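Local coordinates for MmcQ/YjbR family DNA-binding protein (Pseudomonas syringae pv. tomato, PDB 3H9X) that is of uncharacterised function but probably binds DNA through a double-wing motif, at residues Val59-Val71 and Ala83-Asn97. Residues are numbered along the deposited sequence; the frame is centred on the assembly and turned at random.
Sequences VDVIDLKVQPELV and AYHMNKEHWITVLLN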
ATOM      1  N   VAL A  59      -5.039  11.802  -2.928  1.00 36.05           N
ATOM      2  CA  VAL A  59      -4.255  11.198  -1.834  1.00 34.79           C
ATOM      3  C   VAL A  59      -3.311  10.094  -2.372  1.00 37.42           C
ATOM      4  O   VAL A  59      -3.578   9.485  -3.414  1.00 36.41           O
ATOM      5  CB  VAL A  59      -5.162  10.551  -0.739  1.00 29.81           C
ATOM      6  CG1 VAL A  59      -5.916  11.626   0.028  1.00 34.89           C
ATOM      7  CG2 VAL A  59      -6.138   9.574  -1.366  1.00 30.23           C
ATOM      8  N   ASP A  60      -2.199   9.855  -1.687  1.00 35.85           N
ATOM      9  CA  ASP A  60      -1.291   8.792  -2.101  1.00 39.83           C
ATOM     10  C   ASP A  60      -1.441   7.682  -1.083  1.00 39.30           C
ATOM     11  O   ASP A  60      -1.262   7.908   0.112  1.00 37.68           O
ATOM     12  CB  ASP A  60       0.160   9.273  -2.142  1.00 52.16           C
ATOM     13  CG  ASP A  60       0.571   9.767  -3.520  1.00 63.38           C
ATOM     14  OD1 ASP A  60      -0.336  10.074  -4.333  1.00 62.43           O
ATOM     15  OD2 ASP A  60       1.798   9.854  -3.778  1.00 58.07           O
ATOM     16  N   VAL A  61      -1.768   6.485  -1.563  1.00 32.02           N
ATOM     17  CA  VAL A  61      -1.985   5.329  -0.696  1.00 27.23           C
ATOM     18  C   VAL A  61      -1.193   4.106  -1.166  1.00 29.40           C
ATOM     19  O   VAL A  61      -0.787   4.029  -2.318  1.00 26.42           O
ATOM     20  CB  VAL A  61      -3.527   4.980  -0.632  1.00 24.31           C
ATOM     21  CG1 VAL A  61      -4.322   6.239  -0.345  1.00 28.15           C
ATOM     22  CG2 VAL A  61      -4.009   4.362  -1.956  1.00 11.56           C
ATOM     23  N   ILE A  62      -0.946   3.169  -0.256  1.00 28.59           N
ATOM     24  CA  ILE A  62      -0.267   1.937  -0.620  1.00 30.82           C
ATOM     25  C   ILE A  62      -1.139   0.794  -0.141  1.00 31.53           C
ATOM     26  O   ILE A  62      -1.734   0.855   0.940  1.00 25.27           O
ATOM     27  CB  ILE A  62       1.109   1.758   0.028  1.00 23.53           C
ATOM     28  CG1 ILE A  62       1.003   1.977   1.526  1.00 30.21           C
ATOM     29  CG2 ILE A  62       2.122   2.654  -0.656  1.00 30.91           C
ATOM     30  CD1 ILE A  62       2.212   1.551   2.288  1.00 29.32           C
ATOM     31  N   ASP A  63      -1.227  -0.243  -0.965  1.00 35.31           N
ATOM     32  CA  ASP A  63      -2.006  -1.421  -0.631  1.00 34.25           C
ATOM     33  C   ASP A  63      -1.039  -2.499  -0.221  1.00 29.29           C
ATOM     34  O   ASP A  63      -0.038  -2.745  -0.898  1.00 32.85           O
ATOM     35  CB  ASP A  63      -2.841  -1.850  -1.823  1.00 37.15           C
ATOM     36  CG  ASP A  63      -4.175  -1.139  -1.861  1.00 44.76           C
ATOM     37  OD1 ASP A  63      -4.253   0.034  -1.425  1.00 48.88           O
ATOM     38  OD2 ASP A  63      -5.153  -1.739  -2.336  1.00 50.16           O
ATOM     39  N   LEU A  64      -1.352  -3.124   0.908  1.00 22.25           N
ATOM     40  CA  LEU A  64      -0.531  -4.169   1.500  1.00 31.35           C
ATOM     41  C   LEU A  64      -1.373  -5.397   1.797  1.00 30.30           C
ATOM     42  O   LEU A  64      -2.558  -5.282   2.074  1.00 33.98           O
ATOM     43  CB  LEU A  64       0.106  -3.635   2.791  1.00 31.51           C
ATOM     44  CG  LEU A  64       1.495  -2.977   2.732  1.00 41.33           C
ATOM     45  CD1 LEU A  64       1.659  -2.129   1.490  1.00 30.51           C
ATOM     46  CD2 LEU A  64       1.705  -2.147   3.988  1.00 41.68           C
ATOM     47  N   LYS A  65      -0.770  -6.577   1.738  1.00 39.73           N
ATOM     48  CA  LYS A  65      -1.510  -7.810   2.005  1.00 41.26           C
ATOM     49  C   LYS A  65      -1.388  -8.186   3.471  1.00 38.41           C
ATOM     50  O   LYS A  65      -0.319  -8.086   4.064  1.00 36.67           O
ATOM     51  CB  LYS A  65      -0.967  -8.938   1.133  1.00 50.45           C
ATOM     52  CG  LYS A  65      -1.801 -10.208   1.098  1.00 56.39           C
ATOM     53  CD  LYS A  65      -1.087 -11.256   0.237  1.00 61.77           C
ATOM     54  CE  LYS A  65      -2.021 -11.939  -0.756  1.00 63.58           C
ATOM     55  NZ  LYS A  65      -3.205 -12.573  -0.110  1.00 64.12           N
ATOM     56  N   VAL A  66      -2.488  -8.611   4.065  1.00 39.31           N
ATOM     57  CA  VAL A  66      -2.456  -8.993   5.463  1.00 35.37           C
ATOM     58  C   VAL A  66      -3.242 -10.271   5.644  1.00 40.87           C
ATOM     59  O   VAL A  66      -3.859 -10.769   4.700  1.00 44.60           O
ATOM     60  CB  VAL A  66      -3.055  -7.892   6.368  1.00 38.06           C
ATOM     61  CG1 VAL A  66      -2.326  -6.568   6.129  1.00 43.08           C
ATOM     62  CG2 VAL A  66      -4.530  -7.725   6.097  1.00 35.22           C
ATOM     63  N   GLN A  67      -3.198 -10.820   6.851  1.00 44.37           N
ATOM     64  CA  GLN A  67      -3.939 -12.034   7.146  1.00 45.08           C
ATOM     65  C   GLN A  67      -5.404 -11.663   7.353  1.00 45.84           C
ATOM     66  O   GLN A  67      -5.729 -10.756   8.117  1.00 44.18           O
ATOM     67  CB  GLN A  67      -3.367 -12.698   8.387  1.00 49.32           C
ATOM     68  CG  GLN A  67      -1.961 -13.209   8.188  1.00 60.95           C
ATOM     69  CD  GLN A  67      -1.047 -12.832   9.336  1.00 76.15           C
ATOM     70  OE1 GLN A  67      -1.228 -13.282  10.470  1.00 73.11           O
ATOM     71  NE2 GLN A  67      -0.058 -11.985   9.049  1.00 79.39           N
ATOM     72  N   PRO A  68      -6.309 -12.374   6.671  1.00 48.65           N
ATOM     73  CA  PRO A  68      -7.749 -12.123   6.766  1.00 48.01           C
ATOM     74  C   PRO A  68      -8.321 -11.880   8.175  1.00 51.77           C
ATOM     75  O   PRO A  68      -9.316 -11.168   8.318  1.00 55.04           O
ATOM     76  CB  PRO A  68      -8.354 -13.344   6.073  1.00 48.10           C
ATOM     77  CG  PRO A  68      -7.302 -14.418   6.290  1.00 49.35           C
ATOM     78  CD  PRO A  68      -6.043 -13.660   6.004  1.00 41.08           C
ATOM     79  N   GLU A  69      -7.716 -12.447   9.218  1.00 54.31           N
ATOM     80  CA  GLU A  69      -8.246 -12.220  10.568  1.00 52.18           C
ATOM     81  C   GLU A  69      -7.779 -10.889  11.162  1.00 48.60           C
ATOM     82  O   GLU A  69      -8.186 -10.518  12.260  1.00 47.20           O
ATOM     83  CB  GLU A  69      -7.878 -13.380  11.514  1.00 52.50           C
ATOM     84  CG  GLU A  69      -6.422 -13.449  11.980  1.00 54.32           C
ATOM     85  CD  GLU A  69      -5.542 -14.312  11.094  1.00 58.97           C
ATOM     86  OE1 GLU A  69      -4.424 -14.657  11.538  1.00 60.34           O
ATOM     87  OE2 GLU A  69      -5.950 -14.645   9.958  1.00 52.81           O
ATOM     88  N   LEU A  70      -6.928 -10.170  10.432  1.00 48.36           N
ATOM     89  CA  LEU A  70      -6.429  -8.881  10.904  1.00 45.72           C
ATOM     90  C   LEU A  70      -7.026  -7.696  10.151  1.00 43.96           C
ATOM     91  O   LEU A  70      -6.915  -6.557  10.596  1.00 40.90           O
ATOM     92  CB  LEU A  70      -4.908  -8.834  10.800  1.00 37.46           C
ATOM     93  CG  LEU A  70      -4.190  -9.826  11.705  1.00 39.50           C
ATOM     94  CD1 LEU A  70      -2.714  -9.815  11.393  1.00 33.98           C
ATOM     95  CD2 LEU A  70      -4.439  -9.477  13.169  1.00 28.17           C
ATOM     96  N   VAL A  71      -7.664  -7.962   9.016  1.00 45.68           N
ATOM     97  CA  VAL A  71      -8.256  -6.891   8.219  1.00 43.15           C
ATOM     98  C   VAL A  71      -9.295  -6.090   8.991  1.00 42.45           C
ATOM     99  O   VAL A  71      -9.361  -4.865   8.868  1.00 42.77           O
ATOM    100  CB  VAL A  71      -8.903  -7.443   6.939  1.00 36.87           C
ATOM    101  CG1 VAL A  71      -9.546  -6.316   6.152  1.00 33.77           C
ATOM    102  CG2 VAL A  71      -7.861  -8.130   6.092  1.00 24.43           C
ATOM    103  N   ALA A  83      -9.397  -2.172   1.381  1.00 46.14           N
ATOM    104  CA  ALA A  83      -8.615  -2.301   0.159  1.00 47.95           C
ATOM    105  C   ALA A  83      -9.280  -1.664  -1.055  1.00 46.65           C
ATOM    106  O   ALA A  83     -10.443  -1.919  -1.347  1.00 51.56           O
ATOM    107  CB  ALA A  83      -8.327  -3.765  -0.120  1.00 52.58           C
ATOM    108  N   TYR A  84      -8.518  -0.839  -1.761  1.00 39.46           N
ATOM    109  CA  TYR A  84      -9.003  -0.173  -2.954  1.00 35.76           C
ATOM    110  C   TYR A  84      -8.380  -0.841  -4.173  1.00 37.66           C
ATOM    111  O   TYR A  84      -7.160  -0.929  -4.274  1.00 35.68           O
ATOM    112  CB  TYR A  84      -8.607   1.297  -2.928  1.00 46.62           C
ATOM    113  CG  TYR A  84      -9.058   2.050  -4.154  1.00 47.33           C
ATOM    114  CD1 TYR A  84     -10.405   2.352  -4.352  1.00 42.00           C
ATOM    115  CD2 TYR A  84      -8.139   2.437  -5.134  1.00 47.39           C
ATOM    116  CE1 TYR A  84     -10.828   3.018  -5.494  1.00 53.26           C
ATOM    117  CE2 TYR A  84      -8.550   3.100  -6.282  1.00 49.15           C
ATOM    118  CZ  TYR A  84      -9.896   3.384  -6.455  1.00 57.20           C
ATOM    119  OH  TYR A  84     -10.317   4.008  -7.602  1.00 65.79           O
ATOM    120  N   HIS A  85      -9.225  -1.292  -5.097  1.00 38.43           N
ATOM    121  CA  HIS A  85      -8.800  -1.975  -6.323  1.00 43.53           C
ATOM    122  C   HIS A  85      -8.161  -3.336  -6.055  1.00 44.02           C
ATOM    123  O   HIS A  85      -7.556  -3.933  -6.946  1.00 45.94           O
ATOM    124  CB  HIS A  85      -7.814  -1.125  -7.146  1.00 57.91           C
ATOM    125  CG  HIS A  85      -8.465  -0.196  -8.130  1.00 69.02           C
ATOM    126  ND1 HIS A  85      -7.776   0.348  -9.196  1.00 76.23           N
ATOM    127  CD2 HIS A  85      -9.707   0.338  -8.172  1.00 64.21           C
ATOM    128  CE1 HIS A  85      -8.568   1.185  -9.847  1.00 78.05           C
ATOM    129  NE2 HIS A  85      -9.744   1.197  -9.245  1.00 73.19           N
HETATM  130  N   MSE A  86      -8.291  -3.824  -4.829  1.00 37.99           N
HETATM  131  CA  MSE A  86      -7.747  -5.123  -4.482  1.00 39.49           C
HETATM  132  C   MSE A  86      -8.795  -5.840  -3.664  1.00 38.89           C
HETATM  133  O   MSE A  86      -9.792  -5.235  -3.275  1.00 46.46           O
HETATM  134  CB  MSE A  86      -6.458  -4.979  -3.673  1.00 44.41           C
HETATM  135  CG  MSE A  86      -5.315  -4.330  -4.441  1.00 53.59           C
HETATM  136 SE   MSE A  86      -4.649  -5.454  -5.881  1.00 67.34          SE
HETATM  137  CE  MSE A  86      -3.137  -6.257  -4.951  1.00 66.60           C
ATOM    138  N   ASN A  87      -8.567  -7.123  -3.404  1.00 38.86           N
ATOM    139  CA  ASN A  87      -9.500  -7.940  -2.636  1.00 42.90           C
ATOM    140  C   ASN A  87      -9.595  -7.462  -1.193  1.00 42.79           C
ATOM    141  O   ASN A  87      -8.600  -7.449  -0.464  1.00 45.97           O
ATOM    142  CB  ASN A  87      -9.055  -9.395  -2.678  1.00 41.30           C
ATOM    143  CG  ASN A  87     -10.040 -10.313  -2.019  1.00 30.51           C
ATOM    144  OD1 ASN A  87     -10.179 -10.336  -0.794  1.00 31.48           O
ATOM    145  ND2 ASN A  87     -10.752 -11.075  -2.830  1.00 39.56           N
ATOM    146  N   LYS A  88     -10.797  -7.099  -0.764  1.00 39.88           N
ATOM    147  CA  LYS A  88     -10.960  -6.569   0.580  1.00 41.82           C
ATOM    148  C   LYS A  88     -10.713  -7.518   1.763  1.00 44.35           C
ATOM    149  O   LYS A  88     -10.401  -7.064   2.869  1.00 45.63           O
ATOM    150  CB  LYS A  88     -12.339  -5.910   0.694  1.00 39.93           C
ATOM    151  CG  LYS A  88     -12.665  -4.939  -0.444  1.00 40.77           C
ATOM    152  CD  LYS A  88     -13.437  -3.737   0.108  1.00 47.75           C
ATOM    153  CE  LYS A  88     -14.345  -3.036  -0.935  1.00 51.38           C
ATOM    154  NZ  LYS A  88     -15.613  -3.819  -1.322  1.00 55.94           N
ATOM    155  N   GLU A  89     -10.834  -8.825   1.544  1.00 39.79           N
ATOM    156  CA  GLU A  89     -10.621  -9.780   2.625  1.00 45.84           C
ATOM    157  C   GLU A  89      -9.147 -10.118   2.838  1.00 44.28           C
ATOM    158  O   GLU A  89      -8.773 -10.732   3.840  1.00 46.39           O
ATOM    159  CB  GLU A  89     -11.413 -11.055   2.345  1.00 53.03           C
ATOM    160  CG  GLU A  89     -12.911 -10.860   2.408  1.00 66.12           C
ATOM    161  CD  GLU A  89     -13.669 -12.035   1.840  1.00 79.27           C
ATOM    162  OE1 GLU A  89     -13.455 -13.173   2.325  1.00 75.01           O
ATOM    163  OE2 GLU A  89     -14.475 -11.818   0.903  1.00 86.14           O
ATOM    164  N   HIS A  90      -8.307  -9.705   1.895  1.00 42.67           N
ATOM    165  CA  HIS A  90      -6.879  -9.979   1.985  1.00 38.54           C
ATOM    166  C   HIS A  90      -5.991  -8.741   1.911  1.00 40.25           C
ATOM    167  O   HIS A  90      -4.812  -8.793   2.306  1.00 37.87           O
ATOM    168  CB  HIS A  90      -6.482 -10.951   0.888  1.00 37.99           C
ATOM    169  CG  HIS A  90      -7.018 -12.326   1.095  1.00 36.26           C
ATOM    170  ND1 HIS A  90      -6.418 -13.235   1.938  1.00 41.90           N
ATOM    171  CD2 HIS A  90      -8.119 -12.935   0.601  1.00 34.52           C
ATOM    172  CE1 HIS A  90      -7.127 -14.349   1.952  1.00 43.04           C
ATOM    173  NE2 HIS A  90      -8.164 -14.194   1.148  1.00 42.56           N
ATOM    174  N   TRP A  91      -6.544  -7.635   1.410  1.00 31.10           N
ATOM    175  CA  TRP A  91      -5.758  -6.416   1.289  1.00 34.97           C
ATOM    176  C   TRP A  91      -6.250  -5.263   2.151  1.00 36.25           C
ATOM    177  O   TRP A  91      -7.397  -5.230   2.597  1.00 34.64           O
ATOM    178  CB  TRP A  91      -5.634  -5.980  -0.183  1.00 30.56           C
ATOM    179  CG  TRP A  91      -4.813  -6.957  -1.022  1.00 37.21           C
ATOM    180  CD1 TRP A  91      -5.214  -8.187  -1.471  1.00 37.11           C
ATOM    181  CD2 TRP A  91      -3.436  -6.825  -1.409  1.00 34.83           C
ATOM    182  NE1 TRP A  91      -4.177  -8.827  -2.100  1.00 37.81           N
ATOM    183  CE2 TRP A  91      -3.072  -8.015  -2.076  1.00 40.93           C
ATOM    184  CE3 TRP A  91      -2.470  -5.822  -1.250  1.00 36.99           C
ATOM    185  CZ2 TRP A  91      -1.786  -8.227  -2.589  1.00 42.41           C
ATOM    186  CZ3 TRP A  91      -1.187  -6.031  -1.761  1.00 37.95           C
ATOM    187  CH2 TRP A  91      -0.859  -7.223  -2.419  1.00 40.89           C
ATOM    188  N   ILE A  92      -5.333  -4.326   2.377  1.00 31.68           N
ATOM    189  CA  ILE A  92      -5.522  -3.143   3.198  1.00 25.90           C
ATOM    190  C   ILE A  92      -4.971  -1.954   2.449  1.00 28.66           C
ATOM    191  O   ILE A  92      -4.005  -2.087   1.710  1.00 24.26           O
ATOM    192  CB  ILE A  92      -4.747  -3.334   4.510  1.00 29.53           C
ATOM    193  CG1 ILE A  92      -5.604  -4.122   5.472  1.00 38.46           C
ATOM    194  CG2 ILE A  92      -4.390  -2.033   5.140  1.00 34.48           C
ATOM    195  CD1 ILE A  92      -6.890  -3.410   5.753  1.00 48.27           C
ATOM    196  N   THR A  93      -5.590  -0.794   2.624  1.00 30.27           N
ATOM    197  CA  THR A  93      -5.116   0.413   1.950  1.00 34.61           C
ATOM    198  C   THR A  93      -4.640   1.380   3.022  1.00 31.59           C
ATOM    199  O   THR A  93      -5.432   1.823   3.843  1.00 32.96           O
ATOM    200  CB  THR A  93      -6.242   1.098   1.117  1.00 30.34           C
ATOM    201  OG1 THR A  93      -6.575   0.283  -0.014  1.00 32.49           O
ATOM    202  CG2 THR A  93      -5.793   2.474   0.626  1.00 27.24           C
ATOM    203  N   VAL A  94      -3.348   1.693   3.029  1.00 32.69           N
ATOM    204  CA  VAL A  94      -2.808   2.616   4.023  1.00 33.87           C
ATOM    205  C   VAL A  94      -2.599   3.980   3.387  1.00 29.27           C
ATOM    206  O   VAL A  94      -1.998   4.114   2.322  1.00 32.92           O
ATOM    207  CB  VAL A  94      -1.465   2.115   4.643  1.00 26.05           C
ATOM    208  CG1 VAL A  94      -0.988   3.089   5.713  1.00 24.65           C
ATOM    209  CG2 VAL A  94      -1.655   0.739   5.263  1.00 27.09           C
ATOM    210  N   LEU A  95      -3.110   4.998   4.057  1.00 34.58           N
ATOM    211  CA  LEU A  95      -3.000   6.350   3.557  1.00 38.71           C
ATOM    212  C   LEU A  95      -1.635   6.972   3.887  1.00 40.57           C
ATOM    213  O   LEU A  95      -1.269   7.075   5.060  1.00 35.87           O
ATOM    214  CB  LEU A  95      -4.149   7.170   4.137  1.00 36.49           C
ATOM    215  CG  LEU A  95      -4.314   8.622   3.722  1.00 43.92           C
ATOM    216  CD1 LEU A  95      -3.473   9.497   4.618  1.00 41.45           C
ATOM    217  CD2 LEU A  95      -3.955   8.785   2.246  1.00 43.88           C
ATOM    218  N   LEU A  96      -0.881   7.348   2.842  1.00 39.51           N
ATOM    219  CA  LEU A  96       0.436   7.973   2.998  1.00 37.17           C
ATOM    220  C   LEU A  96       0.249   9.448   3.300  1.00 37.03           C
ATOM    221  O   LEU A  96      -0.724  10.052   2.859  1.00 36.37           O
ATOM    222  CB  LEU A  96       1.289   7.837   1.730  1.00 30.83           C
ATOM    223  CG  LEU A  96       1.765   6.451   1.306  1.00 28.34           C
ATOM    224  CD1 LEU A  96       2.732   6.565   0.134  1.00 28.59           C
ATOM    225  CD2 LEU A  96       2.437   5.784   2.473  1.00 23.33           C
ATOM    226  N   ASN A  97       1.207  10.025   4.020  1.00 40.89           N
ATOM    227  CA  ASN A  97       1.150  11.424   4.440  1.00 45.18           C
ATOM    228  C   ASN A  97      -0.049  11.445   5.373  1.00 44.15           C
ATOM    229  O   ASN A  97      -0.784  12.434   5.444  1.00 40.08           O
ATOM    230  CB  ASN A  97       0.920  12.388   3.258  1.00 39.79           C
ATOM    231  CG  ASN A  97       1.995  12.285   2.184  1.00 51.04           C
ATOM    232  OD1 ASN A  97       1.902  11.467   1.263  1.00 54.46           O
ATOM    233  ND2 ASN A  97       3.027  13.113   2.301  1.00 40.09           N
TER
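Two neighbouring strands in the antiparallel sheet of the double-wing motif, a DNA-binding motif, meet here, pairing from Val61 with Leu95 to Lys65 with Trp91. Ile62 and Val94 form one hydrogen-bonded pair, with Val94 N 2.8 Å from Ile62 O, and Leu64 and Ile92 form the next; Val66 N to His90 O continues the pairing past the strand ends. On the face bearing Asp63, a buried polar link joins the strands: Thr93 OG1 donates to Asp63 OD1 at 2.7 Å, reaching it from above the carboxylate plane. The same hydroxyl oxygen accepts Tyr84 N at 2.8 Å, tying the 83-90 loop to the sheet. Trp91, its CG anti to the carbonyl carbon (chi1 -67°), lays its indole across the neighbouring strand. Lys65 CB makes a CH-pi contact 3.8 Å from the centroid of the six-membered ring of Trp91, almost on its normal, while CE of selenomethionine Met86 covers the opposite face. On the opposite face of the sheet from Asp63, Ile62 and Val94 lie side by side and Ile62 also packs on Ile109 of helix 102-115. Farther along, Ile92 packs against the residues that follow strand 59-65, its CG1 3.8 Å from Val66 CG2 and its CD1 4.0 Å from Val71 CG1.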